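Local coordinates for protein B-cell differentiation antigen CD72 (PDB 5B1R) that acts as a B-cell co-receptor that recognises the Sm/RNP self-antigen and, when coligated with the B-cell receptor, inhibits its signalling; this is its extracellular C-type lectin-like domain, at residues S7-Y12 with T34-K39; R15-S20 with S54-L59; A42-S47 with W98-S103. The protein carries 2 engineered substitutions. One frame throughout, in Å; residues are numbered along the deposited sequence. Where two conformers were deposited one is given.

Contact 1. Residues S7-Y12 with T34-K39. Engineered in segment 7-12: S7 (natural residue Cys).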
# COMPACT_ATOMS: atom_id res chain seq x y z
N SER A 7 9.53 -14.16 -6.77
CA SER A 7 10.27 -14.17 -5.52
C SER A 7 10.22 -12.81 -4.81
O SER A 7 10.50 -11.78 -5.42
CB SER A 7 11.72 -14.54 -5.83
OG SER A 7 12.49 -14.61 -4.64
N GLY A 8 9.90 -12.81 -3.52
CA GLY A 8 9.92 -11.60 -2.74
C GLY A 8 8.67 -10.74 -2.85
O GLY A 8 8.60 -9.69 -2.23
N TRP A 9 7.68 -11.18 -3.62
CA TRP A 9 6.39 -10.51 -3.70
C TRP A 9 5.37 -11.35 -2.95
O TRP A 9 5.46 -12.59 -2.89
CB TRP A 9 5.95 -10.32 -5.15
CG TRP A 9 6.77 -9.36 -5.95
CD1 TRP A 9 8.05 -9.50 -6.33
CD2 TRP A 9 6.32 -8.11 -6.50
NE1 TRP A 9 8.45 -8.42 -7.09
CE2 TRP A 9 7.41 -7.55 -7.21
CE3 TRP A 9 5.11 -7.40 -6.47
CZ2 TRP A 9 7.32 -6.32 -7.87
CZ3 TRP A 9 5.02 -6.20 -7.12
CH2 TRP A 9 6.13 -5.66 -7.81
N ILE A 10 4.38 -10.67 -2.37
CA ILE A 10 3.40 -11.31 -1.52
C ILE A 10 2.11 -11.52 -2.30
O ILE A 10 1.50 -10.55 -2.76
CB ILE A 10 3.14 -10.44 -0.28
CG1 ILE A 10 4.46 -10.20 0.47
CG2 ILE A 10 2.09 -11.05 0.63
CD1 ILE A 10 4.51 -8.92 1.27
N PRO A 11 1.68 -12.79 -2.46
CA PRO A 11 0.52 -13.05 -3.32
C PRO A 11 -0.80 -12.83 -2.61
O PRO A 11 -0.94 -13.15 -1.42
CB PRO A 11 0.67 -14.54 -3.66
CG PRO A 11 1.38 -15.12 -2.42
CD PRO A 11 2.32 -14.03 -1.97
N TYR A 12 -1.79 -12.33 -3.35
CA TYR A 12 -3.15 -12.28 -2.82
C TYR A 12 -4.09 -12.18 -4.01
O TYR A 12 -3.96 -11.27 -4.82
CB TYR A 12 -3.34 -11.06 -1.93
CG TYR A 12 -4.70 -10.98 -1.30
CD1 TYR A 12 -5.19 -12.00 -0.49
CD2 TYR A 12 -5.50 -9.87 -1.50
CE1 TYR A 12 -6.45 -11.93 0.09
CE2 TYR A 12 -6.75 -9.77 -0.92
CZ TYR A 12 -7.23 -10.82 -0.13
OH TYR A 12 -8.47 -10.75 0.46
N THR A 34 5.79 2.77 -10.32
CA THR A 34 5.63 2.83 -11.76
C THR A 34 6.85 2.24 -12.48
O THR A 34 6.70 1.58 -13.50
CB THR A 34 5.39 4.29 -12.21
OG1 THR A 34 4.16 4.74 -11.64
CG2 THR A 34 5.33 4.40 -13.74
N SER A 35 8.05 2.47 -11.94
CA SER A 35 9.27 1.91 -12.53
C SER A 35 9.29 0.38 -12.47
O SER A 35 10.03 -0.26 -13.23
CB SER A 35 10.52 2.51 -11.87
OG SER A 35 10.84 1.84 -10.66
N LEU A 36 8.48 -0.20 -11.59
CA LEU A 36 8.31 -1.65 -11.50
C LEU A 36 7.09 -2.13 -12.29
O LEU A 36 6.63 -3.26 -12.09
CB LEU A 36 8.14 -2.08 -10.03
CG LEU A 36 9.25 -1.67 -9.06
CD1 LEU A 36 8.94 -2.19 -7.65
CD2 LEU A 36 10.61 -2.16 -9.55
N SER A 37 6.56 -1.27 -13.16
CA SER A 37 5.33 -1.57 -13.90
C SER A 37 4.22 -1.94 -12.93
O SER A 37 3.41 -2.83 -13.19
CB SER A 37 5.56 -2.66 -14.95
OG SER A 37 6.61 -2.27 -15.81
N SER A 38 4.20 -1.25 -11.79
CA SER A 38 3.28 -1.53 -10.70
C SER A 38 2.63 -0.22 -10.29
O SER A 38 2.87 0.82 -10.92
CB SER A 38 4.04 -2.13 -9.53
OG SER A 38 4.60 -3.36 -9.92
N LYS A 39 1.84 -0.25 -9.24
CA LYS A 39 1.18 0.94 -8.72
C LYS A 39 1.23 0.90 -7.22
O LYS A 39 1.47 -0.14 -6.63
CB LYS A 39 -0.27 1.01 -9.21
CG LYS A 39 -1.17 -0.08 -8.66
CD LYS A 39 -2.61 -0.01 -9.18
CE LYS A 39 -3.47 -1.11 -8.54
NZ LYS A 39 -4.89 -1.13 -8.99
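W9 meets L36 and S38 in a small side-chain contact at the surface of the C-type lectin-like domain, where W9, beside strand 10-12, faces the turn that follows helix 26-35. The helix ends in a Schellman motif: S37, with positive phi, is its C-prime residue, and S37 N bonds to T34 O at 2.9 Å while S38 N reaches back to C33 O. That reversal carries the chain from the helix into strand 39-40 and presents S38 and L36 to the indole. The backbones stay well apart, the nearest CA atoms, those of W9 and S38, being 11.8 Å from each other, and the indole covers about half of that distance. W9 CG stands anti to the carbonyl carbon (chi1 -68°), and the ring runs out toward the turn with CH2 and CZ2 leading. Only 94 Å² is buried in all. The S38 hydroxyl lies at the indole edge, near the ring plane, whereas the leucine methyl comes in obliquely, W9 CZ2 to L36 CD1 being 4.4 Å. Beyond the two segments, the indole also meets the ring of Y18 at about 40° and touches C16 and S115, so that it lies over the sheet formed by strands 15-21 and 109-119. S38 OG, 3.5 Å from W9 CH2, spends its proton inside its own turn: it donates to L36 O at 3.0 Å, approaching from above the carbonyl plane, 66° out of it.

Contact 2. Residues R15-S20 with S54-L59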
# COMPACT_ATOMS: atom_id res chain seq x y z
N ARG A 15 -3.23 -10.55 -7.44
CA ARG A 15 -2.29 -9.46 -7.21
C ARG A 15 -1.03 -9.96 -6.51
O ARG A 15 -0.99 -11.06 -5.93
CB ARG A 15 -2.95 -8.41 -6.31
CG ARG A 15 -4.23 -7.87 -6.89
CD ARG A 15 -5.23 -7.51 -5.81
NE ARG A 15 -4.83 -6.32 -5.09
CZ ARG A 15 -5.32 -5.96 -3.91
NH1 ARG A 15 -4.92 -4.83 -3.37
NH2 ARG A 15 -6.17 -6.74 -3.25
N CYS A 16 -0.00 -9.12 -6.57
CA CYS A 16 1.25 -9.33 -5.87
C CYS A 16 1.65 -8.01 -5.22
O CYS A 16 1.62 -6.98 -5.89
CB CYS A 16 2.35 -9.73 -6.84
SG CYS A 16 1.98 -11.17 -7.86
N PHE A 17 2.07 -8.06 -3.96
CA PHE A 17 2.53 -6.86 -3.26
C PHE A 17 4.05 -6.88 -3.11
O PHE A 17 4.66 -7.93 -2.90
CB PHE A 17 1.91 -6.77 -1.88
CG PHE A 17 0.43 -6.70 -1.90
CD1 PHE A 17 -0.23 -5.54 -2.28
CD2 PHE A 17 -0.33 -7.80 -1.55
CE1 PHE A 17 -1.61 -5.49 -2.32
CE2 PHE A 17 -1.70 -7.75 -1.57
CZ PHE A 17 -2.35 -6.60 -1.96
N TYR A 18 4.62 -5.69 -3.18
CA TYR A 18 6.04 -5.49 -2.95
C TYR A 18 6.20 -4.41 -1.88
O TYR A 18 5.72 -3.27 -2.07
CB TYR A 18 6.75 -5.07 -4.24
CG TYR A 18 8.19 -4.72 -4.00
CD1 TYR A 18 9.14 -5.72 -3.82
CD2 TYR A 18 8.61 -3.39 -3.92
CE1 TYR A 18 10.46 -5.39 -3.58
CE2 TYR A 18 9.92 -3.07 -3.68
CZ TYR A 18 10.84 -4.08 -3.51
OH TYR A 18 12.15 -3.77 -3.28
N ILE A 19 6.84 -4.76 -0.77
CA ILE A 19 7.13 -3.76 0.25
C ILE A 19 8.47 -3.10 -0.07
O ILE A 19 9.49 -3.77 -0.14
CB ILE A 19 7.21 -4.39 1.66
CG1 ILE A 19 5.89 -5.11 2.03
CG2 ILE A 19 7.58 -3.32 2.69
CD1 ILE A 19 6.05 -6.04 3.22
N SER A 20 8.46 -1.80 -0.28
CA SER A 20 9.70 -1.05 -0.45
C SER A 20 10.05 -0.35 0.86
O SER A 20 9.33 0.54 1.31
CB SER A 20 9.58 -0.03 -1.57
OG SER A 20 10.85 0.59 -1.77
N SER A 54 -8.49 -2.79 5.45
CA SER A 54 -8.42 -4.23 5.62
C SER A 54 -7.33 -4.75 4.70
O SER A 54 -7.42 -4.59 3.48
CB SER A 54 -9.75 -4.85 5.21
OG SER A 54 -9.65 -6.25 5.21
N LEU A 55 -6.29 -5.35 5.29
CA LEU A 55 -5.13 -5.83 4.56
C LEU A 55 -5.15 -7.35 4.50
O LEU A 55 -5.62 -7.99 5.44
CB LEU A 55 -3.85 -5.42 5.30
CG LEU A 55 -3.69 -3.92 5.59
CD1 LEU A 55 -2.50 -3.68 6.49
CD2 LEU A 55 -3.50 -3.15 4.29
N PRO A 56 -4.60 -7.94 3.43
CA PRO A 56 -4.44 -9.40 3.43
C PRO A 56 -3.41 -9.82 4.48
O PRO A 56 -2.42 -9.11 4.70
CB PRO A 56 -3.94 -9.71 2.02
CG PRO A 56 -3.64 -8.46 1.39
CD PRO A 56 -4.11 -7.31 2.20
N SER A 57 -3.66 -10.95 5.14
CA SER A 57 -2.80 -11.40 6.22
C SER A 57 -1.34 -11.55 5.81
O SER A 57 -0.43 -11.22 6.58
CB SER A 57 -3.29 -12.74 6.76
OG SER A 57 -4.60 -12.63 7.27
N GLY A 58 -1.11 -12.07 4.61
CA GLY A 58 0.25 -12.33 4.18
C GLY A 58 1.07 -11.06 4.11
O GLY A 58 2.27 -11.06 4.39
N LEU A 59 0.41 -9.97 3.72
CA LEU A 59 1.06 -8.67 3.68
C LEU A 59 1.19 -8.09 5.09
O LEU A 59 2.28 -7.64 5.50
CB LEU A 59 0.28 -7.71 2.77
CG LEU A 59 0.76 -6.25 2.77
CD1 LEU A 59 2.17 -6.09 2.23
CD2 LEU A 59 -0.23 -5.43 1.97
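The F17 ring carries L59 CD2 over one face, the methyl carbon standing 4.2 Å from the ring centroid and 11° off the normal, which makes a centred CH-pi contact. P56 reaches the same ring obliquely, its CG 3.6 Å from F17 CE2. A second flat group lies close by within the strand: the guanidinium of R15 has F17 CZ against one of its faces, 3.4 Å above the plane and offset toward the rim. That guanidinium is held in turn by a salt bridge from its NE to E114 and by a hydrogen bond from NH2 to Q13, so an acid and an amide hold it while F17 CZ lies against its face.

L59 is the branched group that joins the strand to the helix. CG anti to the backbone N (chi1 173°) carries the branch toward the strand, and chi2 (64°) turns the two methyls apart: CD2 goes to F17, and CD1 packs on I19, 3.9 Å from I19 CG1, with I19 CD1 scarcely farther away. The side chains of F17 and L59 cross at about a right angle, whereas I19 and L59 meet more slantwise. No polar group takes part across the segments; the contact is wholly apolar, and its 195 Å² of buried surface comes chiefly from L59 and F17. P56 is the N-cap residue of the short helix 57-60, so the helix start and its first turn both press on the strand. I10 and Y12 of strand 10-12 and F43 of the loop ahead of helix 57-60 surround the same cluster. On its other side the strand is tied by the C5-C16 disulfide. Here, in a C-type lectin-like fold, a short helix closes the hydrophobic core beneath the sheet of strands 10-12, 15-21 and 109-119.

Contact 3. Residues A42-S47 with W98-S103. Unlike the reference sequence in segment 98-103: K99 (reference Glu), F102 (reference Ile).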
# COMPACT_ATOMS: atom_id res chain seq x y z
N ALA A 42 -3.49 -0.73 -3.40
CA ALA A 42 -4.83 -0.19 -3.28
C ALA A 42 -5.63 -0.99 -2.27
O ALA A 42 -5.78 -2.20 -2.41
CB ALA A 42 -5.52 -0.23 -4.64
N PHE A 43 -6.17 -0.30 -1.27
CA PHE A 43 -6.96 -0.91 -0.21
C PHE A 43 -8.22 -0.10 0.06
O PHE A 43 -8.65 0.04 1.19
CB PHE A 43 -6.12 -1.04 1.07
CG PHE A 43 -4.87 -1.83 0.89
CD1 PHE A 43 -4.93 -3.19 0.61
CD2 PHE A 43 -3.63 -1.21 0.93
CE1 PHE A 43 -3.78 -3.92 0.39
CE2 PHE A 43 -2.46 -1.94 0.73
CZ PHE A 43 -2.54 -3.29 0.45
N ASP A 44 -8.84 0.43 -1.00
CA ASP A 44 -9.98 1.30 -0.79
C ASP A 44 -11.15 0.61 -0.08
O ASP A 44 -11.83 1.23 0.72
CB ASP A 44 -10.51 1.86 -2.11
CG ASP A 44 -9.58 2.84 -2.78
OD1 ASP A 44 -8.42 3.06 -2.36
OD2 ASP A 44 -10.04 3.42 -3.78
N GLU A 45 -11.41 -0.66 -0.42
CA GLU A 45 -12.53 -1.40 0.14
C GLU A 45 -12.03 -2.72 0.71
O GLU A 45 -11.09 -3.33 0.19
CB GLU A 45 -13.58 -1.68 -0.95
CG GLU A 45 -14.25 -0.41 -1.47
CD GLU A 45 -15.23 0.20 -0.51
OE1 GLU A 45 -15.51 -0.38 0.57
OE2 GLU A 45 -15.74 1.28 -0.85
N PRO A 46 -12.70 -3.22 1.75
CA PRO A 46 -13.85 -2.60 2.41
C PRO A 46 -13.44 -1.47 3.35
O PRO A 46 -12.38 -1.52 3.97
CB PRO A 46 -14.44 -3.74 3.24
CG PRO A 46 -13.26 -4.61 3.54
CD PRO A 46 -12.39 -4.55 2.32
N SER A 47 -14.30 -0.46 3.45
CA SER A 47 -14.10 0.60 4.43
C SER A 47 -15.44 1.26 4.72
O SER A 47 -16.16 1.66 3.80
CB SER A 47 -13.11 1.65 3.93
OG SER A 47 -13.53 2.24 2.71
N TRP A 98 -4.02 -1.73 11.95
CA TRP A 98 -3.59 -0.78 10.94
C TRP A 98 -4.77 0.11 10.55
O TRP A 98 -5.89 -0.38 10.40
CB TRP A 98 -3.01 -1.50 9.71
CG TRP A 98 -1.71 -2.18 10.02
CD1 TRP A 98 -1.53 -3.44 10.50
CD2 TRP A 98 -0.40 -1.60 9.90
NE1 TRP A 98 -0.19 -3.68 10.69
CE2 TRP A 98 0.52 -2.57 10.32
CE3 TRP A 98 0.07 -0.36 9.48
CZ2 TRP A 98 1.89 -2.34 10.34
CZ3 TRP A 98 1.43 -0.13 9.49
CH2 TRP A 98 2.33 -1.12 9.93
N LYS A 99 -4.49 1.40 10.39
CA LYS A 99 -5.49 2.38 9.98
C LYS A 99 -4.96 3.20 8.82
O LYS A 99 -3.76 3.40 8.69
CB LYS A 99 -5.85 3.31 11.14
CG LYS A 99 -6.59 2.61 12.26
CD LYS A 99 -6.99 3.56 13.37
CE LYS A 99 -7.62 2.79 14.52
NZ LYS A 99 -9.04 2.42 14.27
N ARG A 100 -5.88 3.68 7.98
CA ARG A 100 -5.53 4.69 7.00
C ARG A 100 -5.40 6.03 7.71
O ARG A 100 -6.29 6.42 8.47
CB ARG A 100 -6.61 4.78 5.92
CG ARG A 100 -6.29 5.81 4.84
CD ARG A 100 -7.40 5.93 3.79
NE ARG A 100 -7.63 4.64 3.14
CZ ARG A 100 -6.95 4.20 2.08
NH1 ARG A 100 -6.06 4.99 1.47
NH2 ARG A 100 -7.17 2.98 1.64
N THR A 101 -4.29 6.72 7.47
CA THR A 101 -4.01 8.01 8.07
C THR A 101 -3.54 8.98 6.99
O THR A 101 -3.08 8.59 5.92
CB THR A 101 -2.95 7.90 9.15
OG1 THR A 101 -1.70 7.58 8.56
CG2 THR A 101 -3.31 6.83 10.17
N PHE A 102 -3.67 10.26 7.27
CA PHE A 102 -3.29 11.29 6.32
C PHE A 102 -2.01 11.99 6.74
O PHE A 102 -1.79 12.22 7.92
CB PHE A 102 -4.42 12.30 6.20
CG PHE A 102 -5.74 11.67 5.82
CD1 PHE A 102 -5.85 10.95 4.64
CD2 PHE A 102 -6.86 11.82 6.63
CE1 PHE A 102 -7.06 10.37 4.28
CE2 PHE A 102 -8.08 11.26 6.27
CZ PHE A 102 -8.18 10.53 5.09
N SER A 103 -1.17 12.32 5.75
CA SER A 103 0.08 13.04 5.98
C SER A 103 0.35 13.94 4.80
O SER A 103 -0.07 13.65 3.69
CB SER A 103 1.29 12.09 6.10
OG SER A 103 1.36 11.50 7.38
O HOH W 1 -6.13 2.57 -1.02
O HOH W 2 -9.20 1.67 3.21
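An irregular loop, turning through a cis peptide before P46, stands well back from strand 97-104, the CA atoms of F43 and R100 lying 9.2 Å apart, and R100 covers the distance. Its side chain starts with CG anti to the backbone N, runs extended to CD and bends at chi3 (-59°), which brings its NH2 to the F43 carbonyl. The direct bond from R100 NH2 to F43 O is weak: 3.3 Å long, bent to 124° at the hydrogen, with the oxygen at the edge of the guanidinium.

Two waters strengthen the link. Water 1 accepts from R100 NH2 at 2.9 Å and from F43 N, and donates to D44 OD1 at 2.7 Å, tying backbone, carboxylate and guanidinium together. Water 2 lies in the guanidinium plane, accepts from the same NH2 and lies 2.7 Å from F43 O, to which it can donate. D44 OD1 itself remains 4.2 Å from R100 NH2, and the carboxylate and guanidinium planes are 81° apart; no N-H points at the oxygen, so the pair attract as charges without forming a salt bridge, and water 1 bridges the two groups by hydrogen bonds. The loop is also braced from within, S47 OG donating to D44 O almost straight along the carbonyl direction. The backbone N atoms of D44 and E45 hold a glycerol, probably from the crystallisation liquor.

The stronger partner of R100 is elsewhere: NH1 makes a salt bridge to D89 of strand 87-94 and also bonds to Q72 O, just after strand 69-70. Within the C-type lectin-like domain, R100 thus joins an edge strand of the three-stranded sheet to the loop ahead of helix 57-60, where F43 packs on L59.

How the contacts relate
The three contacts lie within one C-type lectin-like domain. Contacts 1 and 2 have centres about 9 Å apart and share a sheet: strands 10-12 and 15-21 are antiparallel neighbours in it, and I10 N lies 2.8 Å from F17 O, probably hydrogen-bonded. Contact 3, centred about 13 Å from contact 2 and 19 Å from contact 1, engages the other, three-stranded sheet. F43 joins it to contact 2, its CZ 3.5 Å from L59 CD2. Along the chain contacts 1 and 2 interleave, as do 2 and 3, whereas contact 1 closes before contact 3 opens. The route between the two sheets therefore runs through contact 2 to F43 and on through R100 in contact 3.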